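Local coordinates for protein carbonic anhydrase (PDB 1DDZ) that probably catalyses the reversible hydration of carbon dioxide to hydrogencarbonate with the help of zinc, as a beta-class carbonic anhydrase, at residues Asn351-Cys356 against Arg407-Val412; Val379-His384 against His443-Thr448; Arg432-Asn437 against Gly465-Val470; Ile436-Gln441 against Arg476-Val481. One frame throughout, in Å; residues are numbered along the deposited sequence.

How the contacts relate
All four contacts belong to the second carbonic anhydrase unit and illustrate how one helix can organise an alpha/beta fold. Helix 426-447 supplies a segment to contacts 2, 3 and 4, which fall on strands 378-384, 462-468 and 476-481, consecutive in one mixed sheet. The centres of contacts 2 and 4 are about 7 Å apart, as are those of contacts 3 and 4, which share I436 and N437. Contact 1, its centre about 12 to 13 Å from theirs, joins helix 407-414 to the loop after strand 346-351. Contacts 1 and 2 interleave along the chain; contacts 3 and 4 follow contact 1. Contact 2 holds zinc ligand H384; contacts 1 and 3 lie beside that site.

Contact 1: residues Asn351-Cys356 against Arg407-Val412; sequences NIANQC and RHIRDV
Q355 reaches from the loop that follows strand 346-351 to H408 and I409, near the start of helix 407-414. The loop leaves its strand through a type II beta turn, N351 to N354, a reversal that places A353 and Q355 against the helix. Beyond CB the glutamine bends at chi2 (-70°), which lays its amide obliquely across the end of I409. CD comes 3.9 Å from I409 CD1, and OE1 lies 4.0 Å from that same methyl. At the tip, the amide end lies against H408 CB, its plane at an oblique tilt of 58° to the imidazole ring. NE2 also donates to a water at 3.0 Å, and this water makes a weak bond to the carbonyl H408 O, giving the buried amide a bridge to the helix backbone. With an alanine here the amide is gone, which would probably leave the bridging water without its NE2 donor and I409 CD1 less covered. I409 CD1 is shared, since A353 CB meets it at 3.5 Å, and the A353 side chain in turn sits close to the zinc ligands C328 and C387. H358 of the second subunit meets the H408 ring edge-to-face. The turn itself is clasped by the N351 side chain: OD1 accepts Q355 N at 2.8 Å on a lone pair, while ND2 makes a nearly straight bond (170°) of 2.9 Å to Q355 O.

Contact 2: residues Val379-His384 against His443-Thr448; sequences VVVCGH and HNVCAT. With ZN (zinc ion), chain D.
Apolar packing alone joins strand 378-384 to the last turn of helix 426-447, and V445 carries the whole helix side of it. Its two methyls are divided between two valines that lie on the same face of the strand, two residues apart: CG1 meets V381 CG2 at 3.8 Å, and CG2 meets V379 CG1 at 4.1 Å. In both pairs the side chains slide past each other in opposite directions. V445 chi1 is -8°, which nearly eclipses CG1 with the backbone N, whereas V379 and V381 are both staggered. Side chains of strand 462-468 (V463) and helix 361-373 (F363) close round the same valine. The layering is that of a beta-alpha-beta crossover, in which strands 378-384 and 462-468 run parallel as neighbours and helix 426-447 lies over them in the connection. No hydrogen bond crosses between the two segments. At the helix end the carbonyl V445 O takes two donors from the same face of its plane, T448 OG1 at 2.8 Å and T448 N at 3.3 Å. The T448 hydroxyl then caps V451 N at the N-terminus of helix 449-456, so one side chain ties the end of one helix to the beginning of the next. Metal coordination occupies the other end of the strand, where H384 NE2 binds the zinc ion at 2.0 Å. C328, D330 and C387 supply the remaining protein ligands of this site.

Contact 3: residues Arg432-Asn437 against Gly465-Val470; sequences RLIEIN and GVVYGV
V467 has the most surface buried here, and it divides its two methyls between I434 and E435, successive residues of helix 426-447. CG2 stands anti to the backbone N while CG1 sits between N and the carbonyl carbon (chi1 75°), a rotation that spreads the methyls across the helix face. CG2 meets I434 CG2 at 4.1 Å, the two side chains crossing at about a right angle. CG1 approaches the aliphatic part of E435 more loosely, 4.5 Å from CG. In this alpha/beta layer of the beta-class carbonic anhydrase fold, the helix packs on strand 462-468 near the zinc site: the side chain of I434 comes close to that of the zinc ligand C387, and that of V467 to H384. E435 offers only its CG to the valine and sends its buried carboxylate elsewhere. OE1 accepts R432 NH1 in a 3.0 Å salt bridge, fairly straight at 162°, met on the syn side and 27° out of the carboxylate plane. From the arginine's side the carboxylate lies at the guanidinium edge, in plane. OE2 is held by Y385 OH and the backbone N of G30, leaving neither oxygen without a partner. R432 also makes a salt bridge through NE to E419, so its guanidinium lies between two carboxylates.

Contact 4: residues Ile436-Gln441 against Arg476-Val481; sequences INVLEQ and RDMGVV
V438 and M478 meet at about a right angle where helix 426-447 packs against strand 476-481, the antiparallel strand that ends the mixed sheet within this chain. V438 CG1, anti to the backbone N (chi1 171°), points across the root of the methionine and touches CG at 3.9 Å and CB at 4.0 Å. Beyond CG the M478 chain bends at chi2 and again at chi3, so that its end turns away from the helix segment. L439 starts obliquely to the strand, but its end swings in and brings CD2 to 3.3 Å from the carbonyl M478 O, a close packing of methyl on backbone. Helix 12-25 covers the same region, with F17 against L439 and L24 against M478. Backbone bonds from G465 to both M478 and G479 are consistent with a beta bulge at this point. At the G479 backbone angles a beta carbon would collide with M478 O, and it would also point toward L439 CD2. G479 closes an Asx turn: D477 OD1 accepts G479 N at 2.7 Å, the donor standing 47° out of the carboxylate plane.

Contact 1: residues Asn351-Cys356 against Arg407-Val412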
loop_
_atom_site.group_PDB
_atom_site.type_symbol
_atom_site.label_atom_id
_atom_site.label_comp_id
_atom_site.label_asym_id
_atom_site.label_seq_id
_atom_site.Cartn_x
_atom_site.Cartn_y
_atom_site.Cartn_z
ATOM N N ASN A 351 2.002 -11.603 8.530
ATOM C CA ASN A 351 0.808 -10.836 8.246
ATOM C C ASN A 351 -0.390 -11.796 8.384
ATOM O O ASN A 351 -0.218 -12.957 8.736
ATOM C CB ASN A 351 0.874 -10.161 6.859
ATOM C CG ASN A 351 0.942 -11.158 5.716
ATOM O OD1 ASN A 351 0.473 -12.290 5.829
ATOM N ND2 ASN A 351 1.526 -10.750 4.616
ATOM N N ILE A 352 -1.592 -11.291 8.172
ATOM C CA ILE A 352 -2.786 -12.098 8.290
ATOM C C ILE A 352 -2.891 -13.067 7.150
ATOM O O ILE A 352 -3.053 -12.651 5.990
ATOM C CB ILE A 352 -4.075 -11.233 8.292
ATOM C CG1 ILE A 352 -4.128 -10.396 9.555
ATOM C CG2 ILE A 352 -5.321 -12.133 8.301
ATOM C CD1 ILE A 352 -4.004 -11.222 10.809
ATOM N N ALA A 353 -2.848 -14.355 7.495
ATOM C CA ALA A 353 -2.981 -15.446 6.537
ATOM C C ALA A 353 -1.790 -15.611 5.598
ATOM O O ALA A 353 -1.950 -15.996 4.447
ATOM C CB ALA A 353 -4.262 -15.277 5.745
ATOM N N ASN A 354 -0.603 -15.277 6.095
ATOM C CA ASN A 354 0.650 -15.397 5.347
ATOM C C ASN A 354 0.568 -15.097 3.860
ATOM O O ASN A 354 1.051 -15.887 3.029
ATOM C CB ASN A 354 1.306 -16.770 5.592
ATOM C CG ASN A 354 0.310 -17.924 5.545
ATOM O OD1 ASN A 354 -0.307 -18.245 6.554
ATOM N ND2 ASN A 354 0.150 -18.539 4.380
ATOM N N GLN A 355 -0.004 -13.927 3.546
ATOM C CA GLN A 355 -0.197 -13.458 2.172
ATOM C C GLN A 355 1.074 -12.903 1.535
ATOM O O GLN A 355 1.921 -12.292 2.218
ATOM C CB GLN A 355 -1.254 -12.364 2.122
ATOM C CG GLN A 355 -2.653 -12.762 2.518
ATOM C CD GLN A 355 -3.287 -13.669 1.516
ATOM O OE1 GLN A 355 -2.973 -14.859 1.448
ATOM N NE2 GLN A 355 -4.219 -13.136 0.763
ATOM N N CYS A 356 1.207 -13.157 0.233
ATOM C CA CYS A 356 2.333 -12.675 -0.571
ATOM C C CYS A 356 1.718 -12.025 -1.793
ATOM O O CYS A 356 1.929 -12.486 -2.914
ATOM C CB CYS A 356 3.237 -13.833 -1.015
ATOM S SG CYS A 356 4.082 -14.632 0.312
ATOM N N ARG A 407 -9.977 -10.749 0.858
ATOM C CA ARG A 407 -10.587 -11.077 -0.433
ATOM C C ARG A 407 -9.637 -11.879 -1.317
ATOM O O ARG A 407 -10.062 -12.600 -2.217
ATOM C CB ARG A 407 -11.074 -9.828 -1.154
ATOM C CG ARG A 407 -12.424 -9.351 -0.695
ATOM C CD ARG A 407 -13.383 -10.490 -0.814
ATOM N NE ARG A 407 -14.773 -10.097 -0.693
ATOM C CZ ARG A 407 -15.620 -10.587 0.213
ATOM N NH1 ARG A 407 -15.214 -11.489 1.104
ATOM N NH2 ARG A 407 -16.900 -10.211 0.178
ATOM N N HIS A 408 -8.346 -11.786 -1.029
ATOM C CA HIS A 408 -7.358 -12.527 -1.773
ATOM C C HIS A 408 -7.488 -14.038 -1.522
ATOM O O HIS A 408 -7.233 -14.852 -2.427
ATOM C CB HIS A 408 -5.961 -12.035 -1.415
ATOM C CG HIS A 408 -5.579 -10.772 -2.121
ATOM N ND1 HIS A 408 -5.540 -9.548 -1.488
ATOM C CD2 HIS A 408 -5.288 -10.533 -3.419
ATOM C CE1 HIS A 408 -5.252 -8.609 -2.374
ATOM N NE2 HIS A 408 -5.096 -9.183 -3.554
ATOM N N ILE A 409 -7.896 -14.402 -0.304
ATOM C CA ILE A 409 -8.087 -15.812 0.040
ATOM C C ILE A 409 -9.351 -16.304 -0.654
ATOM O O ILE A 409 -9.440 -17.461 -1.040
ATOM C CB ILE A 409 -8.168 -16.038 1.549
ATOM C CG1 ILE A 409 -6.769 -16.023 2.144
ATOM C CG2 ILE A 409 -8.804 -17.378 1.855
ATOM C CD1 ILE A 409 -6.573 -14.924 3.107
ATOM N N ARG A 410 -10.291 -15.397 -0.878
ATOM C CA ARG A 410 -11.516 -15.737 -1.580
ATOM C C ARG A 410 -11.211 -16.089 -3.034
ATOM O O ARG A 410 -11.814 -16.996 -3.595
ATOM C CB ARG A 410 -12.517 -14.593 -1.500
ATOM C CG ARG A 410 -13.402 -14.658 -0.274
ATOM C CD ARG A 410 -14.335 -15.857 -0.342
ATOM N NE ARG A 410 -15.663 -15.444 0.066
ATOM C CZ ARG A 410 -16.707 -15.301 -0.740
ATOM N NH1 ARG A 410 -16.633 -15.575 -2.033
ATOM N NH2 ARG A 410 -17.798 -14.746 -0.262
ATOM N N ASP A 411 -10.241 -15.404 -3.630
ATOM C CA ASP A 411 -9.840 -15.688 -5.013
ATOM C C ASP A 411 -9.288 -17.104 -5.109
ATOM O O ASP A 411 -9.494 -17.812 -6.092
ATOM C CB ASP A 411 -8.748 -14.716 -5.466
ATOM C CG ASP A 411 -9.263 -13.316 -5.709
ATOM O OD1 ASP A 411 -10.483 -13.058 -5.623
ATOM O OD2 ASP A 411 -8.421 -12.456 -5.995
ATOM N N VAL A 412 -8.528 -17.488 -4.098
ATOM C CA VAL A 412 -7.965 -18.824 -4.044
ATOM C C VAL A 412 -9.098 -19.864 -3.999
ATOM O O VAL A 412 -9.048 -20.863 -4.714
ATOM C CB VAL A 412 -7.051 -18.992 -2.803
ATOM C CG1 VAL A 412 -6.474 -20.403 -2.749
ATOM C CG2 VAL A 412 -5.930 -17.970 -2.826
HETATM O O HOH W 1 -4.621 -15.337 -1.284
#

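Contact 2: residues Val379-His384 against His443-Thr448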
loop_
_atom_site.group_PDB
_atom_site.type_symbol
_atom_site.label_atom_id
_atom_site.label_comp_id
_atom_site.label_asym_id
_atom_site.label_seq_id
_atom_site.Cartn_x
_atom_site.Cartn_y
_atom_site.Cartn_z
ATOM N N VAL A 379 13.499 -19.124 0.857
ATOM C CA VAL A 379 12.383 -18.300 1.258
ATOM C C VAL A 379 11.316 -19.335 1.567
ATOM O O VAL A 379 11.013 -20.177 0.710
ATOM C CB VAL A 379 11.897 -17.365 0.138
ATOM C CG1 VAL A 379 10.606 -16.671 0.558
ATOM C CG2 VAL A 379 12.979 -16.313 -0.173
ATOM N N VAL A 380 10.807 -19.324 2.794
ATOM C CA VAL A 380 9.775 -20.265 3.205
ATOM C C VAL A 380 8.434 -19.581 3.449
ATOM O O VAL A 380 8.387 -18.600 4.177
ATOM C CB VAL A 380 10.190 -21.000 4.516
ATOM C CG1 VAL A 380 9.076 -21.945 4.991
ATOM C CG2 VAL A 380 11.484 -21.777 4.306
ATOM N N VAL A 381 7.372 -20.026 2.776
ATOM C CA VAL A 381 6.028 -19.480 3.019
ATOM C C VAL A 381 5.363 -20.539 3.907
ATOM O O VAL A 381 5.213 -21.703 3.502
ATOM C CB VAL A 381 5.169 -19.269 1.720
ATOM C CG1 VAL A 381 3.758 -18.825 2.090
ATOM C CG2 VAL A 381 5.801 -18.217 0.808
ATOM N N CYS A 382 5.008 -20.147 5.129
ATOM C CA CYS A 382 4.405 -21.072 6.067
ATOM C C CYS A 382 2.984 -20.735 6.462
ATOM O O CYS A 382 2.697 -19.623 6.909
ATOM C CB CYS A 382 5.254 -21.167 7.324
ATOM S SG CYS A 382 4.660 -22.392 8.535
ATOM N N GLY A 383 2.086 -21.675 6.194
ATOM C CA GLY A 383 0.694 -21.515 6.582
ATOM C C GLY A 383 0.483 -22.447 7.773
ATOM O O GLY A 383 1.400 -23.174 8.142
ATOM N N HIS A 384 -0.696 -22.459 8.377
ATOM C CA HIS A 384 -0.940 -23.342 9.524
ATOM C C HIS A 384 -2.397 -23.790 9.539
ATOM O O HIS A 384 -3.294 -23.012 9.192
ATOM C CB HIS A 384 -0.516 -22.686 10.880
ATOM C CG HIS A 384 -1.240 -21.412 11.212
ATOM N ND1 HIS A 384 -2.079 -21.302 12.294
ATOM C CD2 HIS A 384 -1.290 -20.214 10.576
ATOM C CE1 HIS A 384 -2.626 -20.099 12.307
ATOM N NE2 HIS A 384 -2.169 -19.413 11.273
ATOM N N HIS A 443 3.817 -19.369 -5.387
ATOM C CA HIS A 443 3.794 -19.015 -6.791
ATOM C C HIS A 443 4.108 -17.532 -6.906
ATOM O O HIS A 443 5.033 -17.169 -7.623
ATOM C CB HIS A 443 2.430 -19.325 -7.409
ATOM C CG HIS A 443 2.440 -19.373 -8.910
ATOM N ND1 HIS A 443 1.470 -20.025 -9.645
ATOM C CD2 HIS A 443 3.289 -18.832 -9.816
ATOM C CE1 HIS A 443 1.714 -19.879 -10.932
ATOM N NE2 HIS A 443 2.812 -19.158 -11.065
ATOM N N ASN A 444 3.387 -16.712 -6.142
ATOM C CA ASN A 444 3.576 -15.264 -6.120
ATOM C C ASN A 444 5.014 -14.853 -5.797
ATOM O O ASN A 444 5.562 -13.993 -6.469
ATOM C CB ASN A 444 2.619 -14.598 -5.131
ATOM C CG ASN A 444 1.184 -14.654 -5.575
ATOM O OD1 ASN A 444 0.881 -15.156 -6.650
ATOM N ND2 ASN A 444 0.283 -14.110 -4.756
ATOM N N VAL A 445 5.669 -15.464 -4.809
ATOM C CA VAL A 445 7.048 -15.042 -4.554
ATOM C C VAL A 445 7.961 -15.451 -5.697
ATOM O O VAL A 445 8.886 -14.729 -6.024
ATOM C CB VAL A 445 7.629 -15.410 -3.115
ATOM C CG1 VAL A 445 6.582 -15.964 -2.205
ATOM C CG2 VAL A 445 8.851 -16.273 -3.171
ATOM N N CYS A 446 7.664 -16.576 -6.338
ATOM C CA CYS A 446 8.460 -17.061 -7.464
ATOM C C CYS A 446 8.323 -16.131 -8.665
ATOM O O CYS A 446 9.274 -15.931 -9.436
ATOM C CB CYS A 446 8.014 -18.467 -7.868
ATOM S SG CYS A 446 8.502 -19.758 -6.694
ATOM N N ALA A 447 7.130 -15.565 -8.812
ATOM C CA ALA A 447 6.828 -14.662 -9.897
ATOM C C ALA A 447 7.286 -13.203 -9.670
ATOM O O ALA A 447 7.225 -12.411 -10.595
ATOM C CB ALA A 447 5.331 -14.729 -10.218
ATOM N N THR A 448 7.783 -12.857 -8.487
ATOM C CA THR A 448 8.234 -11.484 -8.259
ATOM C C THR A 448 9.491 -11.156 -9.065
ATOM O O THR A 448 10.362 -12.007 -9.242
ATOM C CB THR A 448 8.584 -11.210 -6.787
ATOM O OG1 THR A 448 9.684 -12.035 -6.398
ATOM C CG2 THR A 448 7.396 -11.453 -5.876
HETATM ZN ZN ZN D . -3.247 -17.779 10.803
#

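Contact 3: residues Arg432-Asn437 against Gly465-Val470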
loop_
_atom_site.group_PDB
_atom_site.type_symbol
_atom_site.label_atom_id
_atom_site.label_comp_id
_atom_site.label_asym_id
_atom_site.label_seq_id
_atom_site.Cartn_x
_atom_site.Cartn_y
_atom_site.Cartn_z
ATOM N N ARG A 432 -7.727 -27.449 3.529
ATOM C CA ARG A 432 -7.269 -27.633 2.150
ATOM C C ARG A 432 -7.035 -26.259 1.536
ATOM O O ARG A 432 -6.042 -26.043 0.831
ATOM C CB ARG A 432 -8.287 -28.414 1.308
ATOM C CG ARG A 432 -7.840 -28.643 -0.142
ATOM C CD ARG A 432 -6.540 -29.441 -0.206
ATOM N NE ARG A 432 -6.760 -30.750 -0.816
ATOM C CZ ARG A 432 -5.946 -31.794 -0.705
ATOM N NH1 ARG A 432 -4.839 -31.723 0.015
ATOM N NH2 ARG A 432 -6.209 -32.889 -1.395
ATOM N N LEU A 433 -7.960 -25.345 1.802
ATOM C CA LEU A 433 -7.866 -23.968 1.304
ATOM C C LEU A 433 -6.559 -23.348 1.806
ATOM O O LEU A 433 -5.877 -22.626 1.086
ATOM C CB LEU A 433 -9.035 -23.142 1.839
ATOM C CG LEU A 433 -9.626 -21.937 1.088
ATOM C CD1 LEU A 433 -9.990 -20.904 2.114
ATOM C CD2 LEU A 433 -8.697 -21.360 0.048
ATOM N N ILE A 434 -6.234 -23.638 3.055
ATOM C CA ILE A 434 -5.027 -23.147 3.710
ATOM C C ILE A 434 -3.794 -23.669 2.972
ATOM O O ILE A 434 -2.812 -22.959 2.798
ATOM C CB ILE A 434 -5.033 -23.603 5.215
ATOM C CG1 ILE A 434 -6.050 -22.784 6.001
ATOM C CG2 ILE A 434 -3.663 -23.528 5.847
ATOM C CD1 ILE A 434 -6.068 -23.157 7.445
ATOM N N GLU A 435 -3.866 -24.912 2.505
ATOM C CA GLU A 435 -2.759 -25.536 1.790
ATOM C C GLU A 435 -2.563 -24.911 0.417
ATOM O O GLU A 435 -1.434 -24.650 -0.016
ATOM C CB GLU A 435 -3.023 -27.037 1.625
ATOM C CG GLU A 435 -2.966 -27.823 2.910
ATOM C CD GLU A 435 -3.497 -29.254 2.765
ATOM O OE1 GLU A 435 -4.368 -29.480 1.916
ATOM O OE2 GLU A 435 -3.027 -30.149 3.496
ATOM N N ILE A 436 -3.661 -24.768 -0.301
ATOM C CA ILE A 436 -3.636 -24.184 -1.629
ATOM C C ILE A 436 -3.231 -22.695 -1.539
ATOM O O ILE A 436 -2.572 -22.164 -2.447
ATOM C CB ILE A 436 -4.994 -24.362 -2.292
ATOM C CG1 ILE A 436 -5.275 -25.862 -2.459
ATOM C CG2 ILE A 436 -5.040 -23.650 -3.621
ATOM C CD1 ILE A 436 -6.695 -26.152 -3.003
ATOM N N ASN A 437 -3.589 -22.039 -0.434
ATOM C CA ASN A 437 -3.211 -20.639 -0.231
ATOM C C ASN A 437 -1.685 -20.531 -0.153
ATOM O O ASN A 437 -1.088 -19.693 -0.814
ATOM C CB ASN A 437 -3.871 -20.064 1.016
ATOM C CG ASN A 437 -3.482 -18.613 1.268
ATOM O OD1 ASN A 437 -2.855 -18.311 2.270
ATOM N ND2 ASN A 437 -3.844 -17.724 0.355
ATOM N N GLY A 465 7.413 -24.237 0.296
ATOM C CA GLY A 465 6.054 -24.079 0.796
ATOM C C GLY A 465 5.921 -25.097 1.921
ATOM O O GLY A 465 6.351 -26.253 1.775
ATOM N N VAL A 466 5.276 -24.711 3.013
ATOM C CA VAL A 466 5.201 -25.577 4.186
ATOM C C VAL A 466 3.896 -25.296 4.948
ATOM O O VAL A 466 3.300 -24.238 4.764
ATOM C CB VAL A 466 6.504 -25.278 5.049
ATOM C CG1 VAL A 466 6.203 -24.549 6.331
ATOM C CG2 VAL A 466 7.344 -26.513 5.253
ATOM N N VAL A 467 3.379 -26.278 5.690
ATOM C CA VAL A 467 2.151 -26.087 6.485
ATOM C C VAL A 467 2.232 -27.017 7.690
ATOM O O VAL A 467 2.959 -27.997 7.656
ATOM C CB VAL A 467 0.854 -26.415 5.690
ATOM C CG1 VAL A 467 0.672 -27.939 5.539
ATOM C CG2 VAL A 467 -0.370 -25.839 6.400
ATOM N N TYR A 468 1.540 -26.701 8.771
ATOM C CA TYR A 468 1.588 -27.576 9.931
ATOM C C TYR A 468 0.373 -27.370 10.795
ATOM O O TYR A 468 -0.357 -26.385 10.629
ATOM C CB TYR A 468 2.844 -27.327 10.762
ATOM C CG TYR A 468 2.815 -26.041 11.549
ATOM C CD1 TYR A 468 2.419 -26.020 12.888
ATOM C CD2 TYR A 468 3.189 -24.842 10.963
ATOM C CE1 TYR A 468 2.399 -24.827 13.625
ATOM C CE2 TYR A 468 3.172 -23.649 11.688
ATOM C CZ TYR A 468 2.779 -23.650 13.012
ATOM O OH TYR A 468 2.802 -22.474 13.717
ATOM N N GLY A 469 0.134 -28.335 11.677
ATOM C CA GLY A 469 -0.968 -28.264 12.622
ATOM C C GLY A 469 -0.285 -28.122 13.963
ATOM O O GLY A 469 0.683 -28.833 14.235
ATOM N N VAL A 470 -0.743 -27.187 14.794
ATOM C CA VAL A 470 -0.135 -26.928 16.101
ATOM C C VAL A 470 -0.236 -28.143 17.043
ATOM O O VAL A 470 0.564 -28.316 17.947
ATOM C CB VAL A 470 -0.743 -25.632 16.720
ATOM C CG1 VAL A 470 -2.196 -25.851 17.108
ATOM C CG2 VAL A 470 0.097 -25.119 17.858
#

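Contact 4: residues Ile436-Gln441 against Arg476-Val481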
loop_
_atom_site.group_PDB
_atom_site.type_symbol
_atom_site.label_atom_id
_atom_site.label_comp_id
_atom_site.label_asym_id
_atom_site.label_seq_id
_atom_site.Cartn_x
_atom_site.Cartn_y
_atom_site.Cartn_z
ATOM N N ILE A 436 -3.661 -24.768 -0.301
ATOM C CA ILE A 436 -3.636 -24.184 -1.629
ATOM C C ILE A 436 -3.231 -22.695 -1.539
ATOM O O ILE A 436 -2.572 -22.164 -2.447
ATOM C CB ILE A 436 -4.994 -24.362 -2.292
ATOM C CG1 ILE A 436 -5.275 -25.862 -2.459
ATOM C CG2 ILE A 436 -5.040 -23.650 -3.621
ATOM C CD1 ILE A 436 -6.695 -26.152 -3.003
ATOM N N ASN A 437 -3.589 -22.039 -0.434
ATOM C CA ASN A 437 -3.211 -20.639 -0.231
ATOM C C ASN A 437 -1.685 -20.531 -0.153
ATOM O O ASN A 437 -1.088 -19.693 -0.814
ATOM C CB ASN A 437 -3.871 -20.064 1.016
ATOM C CG ASN A 437 -3.482 -18.613 1.268
ATOM O OD1 ASN A 437 -2.855 -18.311 2.270
ATOM N ND2 ASN A 437 -3.844 -17.724 0.355
ATOM N N VAL A 438 -1.051 -21.450 0.567
ATOM C CA VAL A 438 0.418 -21.491 0.683
ATOM C C VAL A 438 1.046 -21.696 -0.705
ATOM O O VAL A 438 2.029 -21.036 -1.061
ATOM C CB VAL A 438 0.884 -22.663 1.622
ATOM C CG1 VAL A 438 2.377 -22.845 1.571
ATOM C CG2 VAL A 438 0.478 -22.394 3.036
ATOM N N LEU A 439 0.476 -22.620 -1.482
ATOM C CA LEU A 439 0.953 -22.939 -2.833
ATOM C C LEU A 439 0.843 -21.692 -3.743
ATOM O O LEU A 439 1.782 -21.305 -4.437
ATOM C CB LEU A 439 0.107 -24.098 -3.371
ATOM C CG LEU A 439 0.609 -25.005 -4.487
ATOM C CD1 LEU A 439 0.274 -24.421 -5.815
ATOM C CD2 LEU A 439 2.085 -25.245 -4.338
ATOM N N GLU A 440 -0.305 -21.044 -3.676
ATOM C CA GLU A 440 -0.576 -19.854 -4.447
ATOM C C GLU A 440 0.400 -18.742 -4.018
ATOM O O GLU A 440 0.973 -18.055 -4.859
ATOM C CB GLU A 440 -2.022 -19.443 -4.198
ATOM C CG GLU A 440 -2.756 -18.825 -5.380
ATOM C CD GLU A 440 -3.029 -19.818 -6.512
ATOM O OE1 GLU A 440 -2.177 -19.950 -7.409
ATOM O OE2 GLU A 440 -4.114 -20.438 -6.531
ATOM N N GLN A 441 0.665 -18.618 -2.712
ATOM C CA GLN A 441 1.583 -17.578 -2.217
ATOM C C GLN A 441 3.021 -17.858 -2.637
ATOM O O GLN A 441 3.761 -16.935 -2.947
ATOM C CB GLN A 441 1.456 -17.376 -0.706
ATOM C CG GLN A 441 0.036 -17.040 -0.257
ATOM C CD GLN A 441 -0.644 -16.019 -1.144
ATOM O OE1 GLN A 441 -0.112 -14.945 -1.380
ATOM N NE2 GLN A 441 -1.828 -16.349 -1.638
ATOM N N ARG A 476 4.684 -29.907 6.992
ATOM C CA ARG A 476 4.244 -30.695 5.852
ATOM C C ARG A 476 4.583 -29.943 4.558
ATOM O O ARG A 476 4.342 -28.728 4.426
ATOM C CB ARG A 476 2.750 -30.974 5.988
ATOM C CG ARG A 476 2.471 -31.774 7.266
ATOM C CD ARG A 476 1.016 -31.988 7.489
ATOM N NE ARG A 476 0.780 -32.667 8.752
ATOM C CZ ARG A 476 0.934 -33.978 8.929
ATOM N NH1 ARG A 476 1.333 -34.756 7.933
ATOM N NH2 ARG A 476 0.640 -34.526 10.093
ATOM N N ASP A 477 5.177 -30.667 3.621
ATOM C CA ASP A 477 5.632 -30.091 2.366
ATOM C C ASP A 477 4.515 -29.700 1.431
ATOM O O ASP A 477 3.613 -30.484 1.193
ATOM C CB ASP A 477 6.565 -31.088 1.683
ATOM C CG ASP A 477 7.390 -30.470 0.562
ATOM O OD1 ASP A 477 7.229 -29.272 0.251
ATOM O OD2 ASP A 477 8.230 -31.200 -0.004
ATOM N N MET A 478 4.540 -28.449 0.970
ATOM C CA MET A 478 3.540 -27.969 0.034
ATOM C C MET A 478 4.194 -27.808 -1.329
ATOM O O MET A 478 3.542 -27.467 -2.314
ATOM C CB MET A 478 2.927 -26.644 0.494
ATOM C CG MET A 478 2.059 -26.729 1.751
ATOM S SD MET A 478 0.538 -27.667 1.530
ATOM C CE MET A 478 1.062 -29.250 2.186
ATOM N N GLY A 479 5.500 -28.015 -1.370
ATOM C CA GLY A 479 6.221 -27.901 -2.616
ATOM C C GLY A 479 7.480 -27.069 -2.445
ATOM O O GLY A 479 7.634 -26.353 -1.455
ATOM N N VAL A 480 8.405 -27.199 -3.386
ATOM C CA VAL A 480 9.637 -26.440 -3.357
ATOM C C VAL A 480 9.972 -26.140 -4.812
ATOM O O VAL A 480 9.591 -26.913 -5.692
ATOM C CB VAL A 480 10.752 -27.235 -2.690
ATOM C CG1 VAL A 480 11.160 -28.393 -3.552
ATOM C CG2 VAL A 480 11.929 -26.329 -2.389
ATOM N N VAL A 481 10.544 -24.968 -5.081
ATOM C CA VAL A 481 10.920 -24.581 -6.442
ATOM C C VAL A 481 12.323 -24.024 -6.350
ATOM O O VAL A 481 12.586 -23.087 -5.587
ATOM C CB VAL A 481 10.027 -23.466 -7.017
ATOM C CG1 VAL A 481 10.455 -23.146 -8.443
ATOM C CG2 VAL A 481 8.583 -23.839 -6.993
#